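Local coordinates for protein AP endonuclease, family 2 (Brucella melitensis biovar Abortus, PDB 3NGF) that probably interconverts hydroxypyruvate and tartronate semialdehyde as a manganese-binding isomerase of the hyi family, at residues E126-L140 / G170-V182. Residues are numbered along the deposited sequence; the frame is centred on the assembly and turned at random. Where two conformers were deposited one is given.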
loop_
_atom_site.group_PDB
_atom_site.type_symbol
_atom_site.label_atom_id
_atom_site.label_comp_id
_atom_site.label_asym_id
_atom_site.label_seq_id
_atom_site.Cartn_x
_atom_site.Cartn_y
_atom_site.Cartn_z
ATOM N N GLU A 126 -3.443 -15.062 -13.940
ATOM C CA GLU A 126 -3.570 -13.747 -14.558
ATOM C C GLU A 126 -5.004 -13.479 -14.988
ATOM O O GLU A 126 -5.483 -12.375 -14.827
ATOM C CB GLU A 126 -2.626 -13.599 -15.739
ATOM C CG GLU A 126 -1.161 -13.612 -15.339
ATOM C CD GLU A 126 -0.202 -13.442 -16.499
ATOM O OE1 GLU A 126 -0.671 -13.283 -17.664
ATOM O OE2 GLU A 126 1.039 -13.484 -16.258
ATOM N N GLU A 127 -5.672 -14.497 -15.526
ATOM C CA GLU A 127 -7.078 -14.385 -15.899
ATOM C C GLU A 127 -7.965 -14.083 -14.694
ATOM O O GLU A 127 -8.861 -13.242 -14.776
ATOM C CB GLU A 127 -7.561 -15.653 -16.627
ATOM C CG GLU A 127 -7.171 -15.628 -18.085
ATOM C CD GLU A 127 -7.514 -16.881 -18.844
ATOM O OE1 GLU A 127 -8.031 -17.858 -18.244
ATOM O OE2 GLU A 127 -7.245 -16.879 -20.066
ATOM N N THR A 128 -7.687 -14.751 -13.581
ATOM C CA THR A 128 -8.480 -14.578 -12.357
ATOM C C THR A 128 -8.218 -13.200 -11.750
ATOM O O THR A 128 -9.152 -12.524 -11.296
ATOM C CB THR A 128 -8.198 -15.722 -11.366
ATOM O OG1 THR A 128 -8.703 -16.962 -11.913
ATOM C CG2 THR A 128 -8.826 -15.421 -10.007
ATOM N N PHE A 129 -6.955 -12.780 -11.778
ATOM C CA PHE A 129 -6.571 -11.414 -11.377
ATOM C C PHE A 129 -7.397 -10.366 -12.118
ATOM O O PHE A 129 -7.966 -9.468 -11.495
ATOM C CB PHE A 129 -5.069 -11.191 -11.629
ATOM C CG PHE A 129 -4.592 -9.775 -11.351
ATOM C CD1 PHE A 129 -4.012 -9.454 -10.137
ATOM C CD2 PHE A 129 -4.674 -8.785 -12.310
ATOM C CE1 PHE A 129 -3.546 -8.177 -9.879
ATOM C CE2 PHE A 129 -4.197 -7.484 -12.028
ATOM C CZ PHE A 129 -3.649 -7.204 -10.809
ATOM N N ILE A 130 -7.479 -10.496 -13.443
ATOM C CA ILE A 130 -8.212 -9.537 -14.286
ATOM C C ILE A 130 -9.695 -9.508 -13.905
ATOM O O ILE A 130 -10.291 -8.440 -13.706
ATOM C CB ILE A 130 -7.992 -9.848 -15.806
ATOM C CG1 ILE A 130 -6.545 -9.525 -16.186
ATOM C CG2 ILE A 130 -8.959 -9.059 -16.683
ATOM C CD1 ILE A 130 -6.076 -10.087 -17.482
ATOM N N GLU A 131 -10.300 -10.686 -13.755
ATOM C CA GLU A 131 -11.702 -10.729 -13.406
ATOM C C GLU A 131 -11.949 -10.087 -12.062
ATOM O O GLU A 131 -12.933 -9.345 -11.908
ATOM C CB GLU A 131 -12.240 -12.155 -13.356
ATOM C CG GLU A 131 -12.277 -12.840 -14.721
ATOM C CD GLU A 131 -12.956 -12.053 -15.845
ATOM O OE1 GLU A 131 -13.893 -11.251 -15.620
ATOM O OE2 GLU A 131 -12.553 -12.281 -17.016
ATOM N N ASN A 132 -11.093 -10.399 -11.089
ATOM C CA ASN A 132 -11.286 -9.896 -9.723
ATOM C C ASN A 132 -11.077 -8.380 -9.601
ATOM O O ASN A 132 -11.848 -7.654 -8.930
ATOM C CB ASN A 132 -10.410 -10.669 -8.715
ATOM C CG ASN A 132 -11.022 -12.025 -8.318
ATOM O OD1 ASN A 132 -12.262 -12.192 -8.280
ATOM N ND2 ASN A 132 -10.158 -12.997 -8.008
ATOM N N PHE A 133 -10.033 -7.903 -10.263
ATOM C CA PHE A 133 -9.732 -6.465 -10.312
ATOM C C PHE A 133 -10.811 -5.711 -11.066
ATOM O O PHE A 133 -11.184 -4.624 -10.674
ATOM C CB PHE A 133 -8.315 -6.211 -10.871
ATOM C CG PHE A 133 -7.274 -6.076 -9.776
ATOM C CD1 PHE A 133 -6.901 -7.162 -8.985
ATOM C CD2 PHE A 133 -6.734 -4.846 -9.488
ATOM C CE1 PHE A 133 -5.991 -7.019 -7.942
ATOM C CE2 PHE A 133 -5.819 -4.694 -8.475
ATOM C CZ PHE A 133 -5.450 -5.772 -7.687
ATOM N N ARG A 134 -11.342 -6.276 -12.146
ATOM C CA ARG A 134 -12.473 -5.619 -12.817
ATOM C C ARG A 134 -13.702 -5.508 -11.917
ATOM O O ARG A 134 -14.368 -4.445 -11.900
ATOM C CB ARG A 134 -12.849 -6.343 -14.104
ATOM C CG ARG A 134 -11.901 -6.088 -15.232
ATOM C CD ARG A 134 -12.254 -6.899 -16.478
ATOM N NE ARG A 134 -11.298 -6.627 -17.550
ATOM C CZ ARG A 134 -11.204 -7.313 -18.685
ATOM N NH1 ARG A 134 -11.998 -8.368 -18.928
ATOM N NH2 ARG A 134 -10.297 -6.965 -19.580
ATOM N N TYR A 135 -14.016 -6.587 -11.188
ATOM C CA TYR A 135 -15.153 -6.584 -10.256
ATOM C C TYR A 135 -14.922 -5.508 -9.194
ATOM O O TYR A 135 -15.792 -4.688 -8.924
ATOM C CB TYR A 135 -15.353 -7.933 -9.573
ATOM C CG TYR A 135 -16.468 -7.907 -8.545
ATOM C CD1 TYR A 135 -17.803 -8.138 -8.924
ATOM C CD2 TYR A 135 -16.204 -7.626 -7.211
ATOM C CE1 TYR A 135 -18.819 -8.098 -7.993
ATOM C CE2 TYR A 135 -17.206 -7.580 -6.287
ATOM C CZ TYR A 135 -18.520 -7.806 -6.673
ATOM O OH TYR A 135 -19.509 -7.747 -5.721
ATOM N N ALA A 136 -13.729 -5.485 -8.610
ATOM C CA ALA A 136 -13.446 -4.516 -7.560
ATOM C C ALA A 136 -13.560 -3.082 -8.098
ATOM O O ALA A 136 -14.102 -2.206 -7.438
ATOM C CB ALA A 136 -12.030 -4.767 -6.979
ATOM N N ALA A 137 -13.010 -2.859 -9.292
ATOM C CA ALA A 137 -13.033 -1.547 -9.929
ATOM C C ALA A 137 -14.464 -1.118 -10.098
ATOM O O ALA A 137 -14.807 0.008 -9.808
ATOM C CB ALA A 137 -12.304 -1.581 -11.295
ATOM N N ASP A 138 -15.308 -2.038 -10.553
ATOM C CA ASP A 138 -16.706 -1.694 -10.865
ATOM C C ASP A 138 -17.516 -1.368 -9.617
ATOM O O ASP A 138 -18.417 -0.501 -9.650
ATOM C CB ASP A 138 -17.353 -2.829 -11.651
ATOM C CG ASP A 138 -16.816 -2.965 -13.090
ATOM O OD1 ASP A 138 -16.145 -2.053 -13.623
ATOM O OD2 ASP A 138 -17.109 -4.011 -13.700
ATOM N N LYS A 139 -17.225 -2.084 -8.536
ATOM C CA LYS A 139 -17.915 -1.891 -7.257
ATOM C C LYS A 139 -17.444 -0.620 -6.575
ATOM O O LYS A 139 -18.234 0.053 -5.908
ATOM C CB LYS A 139 -17.674 -3.090 -6.335
ATOM C CG LYS A 139 -18.566 -4.285 -6.645
ATOM C CD LYS A 139 -20.044 -4.012 -6.264
ATOM C CE LYS A 139 -20.194 -3.762 -4.729
ATOM N NZ LYS A 139 -21.573 -3.430 -4.240
ATOM N N LEU A 140 -16.162 -0.288 -6.749
ATOM C CA LEU A 140 -15.568 0.878 -6.082
ATOM C C LEU A 140 -15.752 2.220 -6.831
ATOM O O LEU A 140 -15.720 3.283 -6.203
ATOM C CB LEU A 140 -14.092 0.627 -5.813
ATOM C CG LEU A 140 -13.788 -0.586 -4.896
ATOM C CD1 LEU A 140 -12.253 -0.755 -4.689
ATOM C CD2 LEU A 140 -14.540 -0.572 -3.597
ATOM N N GLY A 170 1.534 -3.507 -16.999
ATOM C CA GLY A 170 0.959 -4.313 -18.081
ATOM C C GLY A 170 -0.308 -5.036 -17.678
ATOM O O GLY A 170 -1.285 -5.075 -18.467
ATOM N N LEU A 171 -0.325 -5.602 -16.473
ATOM C CA LEU A 171 -1.523 -6.300 -15.998
ATOM C C LEU A 171 -2.676 -5.320 -15.808
ATOM O O LEU A 171 -3.816 -5.619 -16.147
ATOM C CB LEU A 171 -1.252 -7.047 -14.699
ATOM C CG LEU A 171 -0.466 -8.351 -14.803
ATOM C CD1 LEU A 171 -0.131 -8.823 -13.381
ATOM C CD2 LEU A 171 -1.317 -9.376 -15.549
ATOM N N VAL A 172 -2.374 -4.146 -15.283
ATOM C CA VAL A 172 -3.385 -3.101 -15.131
ATOM C C VAL A 172 -3.984 -2.625 -16.472
ATOM O O VAL A 172 -5.179 -2.349 -16.551
ATOM C CB VAL A 172 -2.859 -1.905 -14.342
ATOM C CG1 VAL A 172 -3.888 -0.741 -14.438
ATOM C CG2 VAL A 172 -2.584 -2.316 -12.896
ATOM N N LYS A 173 -3.168 -2.541 -17.519
ATOM C CA LYS A 173 -3.681 -2.195 -18.847
ATOM C C LYS A 173 -4.677 -3.249 -19.341
ATOM O O LYS A 173 -5.693 -2.917 -19.953
ATOM C CB LYS A 173 -2.531 -2.018 -19.854
ATOM C CG LYS A 173 -1.870 -0.649 -19.787
ATOM C CD LYS A 173 -0.710 -0.512 -20.750
ATOM C CE LYS A 173 0.203 0.659 -20.368
ATOM N NZ LYS A 173 1.505 0.550 -21.114
ATOM N N ARG A 174 -4.398 -4.518 -19.050
ATOM C CA ARG A 174 -5.322 -5.589 -19.422
ATOM C C ARG A 174 -6.636 -5.510 -18.655
ATOM O O ARG A 174 -7.689 -5.811 -19.228
ATOM C CB ARG A 174 -4.680 -6.946 -19.257
ATOM C CG ARG A 174 -3.476 -7.126 -20.187
ATOM C CD ARG A 174 -2.673 -8.354 -19.843
ATOM N NE ARG A 174 -3.425 -9.603 -19.948
ATOM C CZ ARG A 174 -2.976 -10.776 -19.486
ATOM N NH1 ARG A 174 -1.781 -10.871 -18.880
ATOM N NH2 ARG A 174 -3.721 -11.861 -19.618
ATOM N N VAL A 175 -6.571 -5.062 -17.397
ATOM C CA VAL A 175 -7.779 -4.876 -16.547
ATOM C C VAL A 175 -8.710 -3.834 -17.183
ATOM O O VAL A 175 -9.950 -4.008 -17.206
ATOM C CB VAL A 175 -7.404 -4.475 -15.102
ATOM C CG1 VAL A 175 -8.621 -3.958 -14.299
ATOM C CG2 VAL A 175 -6.712 -5.651 -14.389
ATOM N N ASN A 176 -8.113 -2.751 -17.689
ATOM C CA ASN A 176 -8.822 -1.751 -18.491
ATOM C C ASN A 176 -9.933 -1.074 -17.684
ATOM O O ASN A 176 -11.101 -1.046 -18.102
ATOM C CB ASN A 176 -9.366 -2.377 -19.781
ATOM C CG ASN A 176 -9.713 -1.341 -20.842
ATOM O OD1 ASN A 176 -8.958 -0.405 -21.069
ATOM N ND2 ASN A 176 -10.860 -1.525 -21.511
ATOM N N ARG A 177 -9.547 -0.524 -16.521
ATOM C CA ARG A 177 -10.462 0.241 -15.675
ATOM C C ARG A 177 -9.705 1.455 -15.139
ATOM O O ARG A 177 -8.604 1.300 -14.590
ATOM C CB ARG A 177 -10.973 -0.600 -14.504
ATOM C CG ARG A 177 -11.840 -1.800 -14.929
ATOM C CD ARG A 177 -13.209 -1.350 -15.408
ATOM N NE ARG A 177 -14.125 -2.471 -15.605
ATOM C CZ ARG A 177 -14.114 -3.283 -16.651
ATOM N NH1 ARG A 177 -13.258 -3.102 -17.641
ATOM N NH2 ARG A 177 -14.992 -4.279 -16.725
ATOM N N PRO A 178 -10.304 2.657 -15.265
ATOM C CA PRO A 178 -9.546 3.864 -14.868
ATOM C C PRO A 178 -9.218 3.957 -13.376
ATOM O O PRO A 178 -8.182 4.548 -13.009
ATOM C CB PRO A 178 -10.459 5.003 -15.303
ATOM C CG PRO A 178 -11.183 4.436 -16.503
ATOM C CD PRO A 178 -11.480 3.002 -16.100
ATOM N N ASN A 179 -10.061 3.365 -12.525
ATOM C CA ASN A 179 -9.809 3.384 -11.069
ATOM C C ASN A 179 -9.003 2.150 -10.576
ATOM O O ASN A 179 -9.240 1.610 -9.483
ATOM C CB ASN A 179 -11.108 3.583 -10.279
ATOM C CG ASN A 179 -12.056 2.429 -10.406
ATOM O OD1 ASN A 179 -12.211 1.840 -11.498
ATOM N ND2 ASN A 179 -12.728 2.098 -9.297
ATOM N N VAL A 180 -8.026 1.743 -11.383
ATOM C CA VAL A 180 -7.081 0.699 -11.005
ATOM C C VAL A 180 -5.694 1.252 -11.310
ATOM O O VAL A 180 -5.506 1.903 -12.363
ATOM C CB VAL A 180 -7.321 -0.598 -11.799
ATOM C CG1 VAL A 180 -6.267 -1.632 -11.511
ATOM C CG2 VAL A 180 -8.704 -1.172 -11.512
ATOM N N ALA A 181 -4.740 1.040 -10.400
ATOM C CA ALA A 181 -3.354 1.468 -10.608
ATOM C C ALA A 181 -2.385 0.641 -9.794
ATOM O O ALA A 181 -2.765 -0.314 -9.135
ATOM C CB ALA A 181 -3.177 2.958 -10.306
ATOM N N VAL A 182 -1.119 1.010 -9.879
ATOM C CA VAL A 182 -0.036 0.337 -9.183
ATOM C C VAL A 182 0.288 1.074 -7.879
ATOM O O VAL A 182 0.235 2.318 -7.807
ATOM C CB VAL A 182 1.217 0.300 -10.064
ATOM C CG1 VAL A 182 2.430 -0.373 -9.317
ATOM C CG2 VAL A 182 0.913 -0.458 -11.380
HETATM O O HOH W 1 -2.646 -14.564 -19.133
#
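Neighbouring outer helices of a TIM barrel meet where Val175, at the end of helix 165-175, fits as a knob into the hole formed by Phe129, Ile130, Phe133 and Arg134 of helix 122-140. Its CG2 lies 3.9 Å from Phe129 CE2, while Leu171 CD1 lies loosely over one face of the Phe129 ring. The two helix segments run at 60°. Arg134, extended from CG to NE, reaches across to the end of the shorter helix and gives two N-H groups to successive carbonyls: NE to Val175 O (3.0 Å) and NH2, less straight at 139°, to Arg174 O.

In the (βα)8 fold the chain then turns inward to strand 180-185, and the C-terminal half of helix 122-140 packs against that connection. Arg177 lays its guanidinium face over Arg134 CG, the two guanidinium planes nearly parallel; its NE meets the syn side of Asp138 OD1 at 2.9 Å, in a salt bridge that may offset the closeness of the two arginine charges. Asn179 ND2 bonds to Ala137 O (3.0 Å), on a lone pair, and also to Ile145 O, just before strand 146-149. Deeper in, Val180 CG1 touches the edge of the Phe133 ring at CD2 (3.8 Å). At the far end Arg174, bent at chi3 (61°), lays its guanidinium over Ile130 CD1 and directs NH1 to Glu126 OE1 (2.9 Å), above the carboxylate plane; a water also links OE1 to Arg174 NH2.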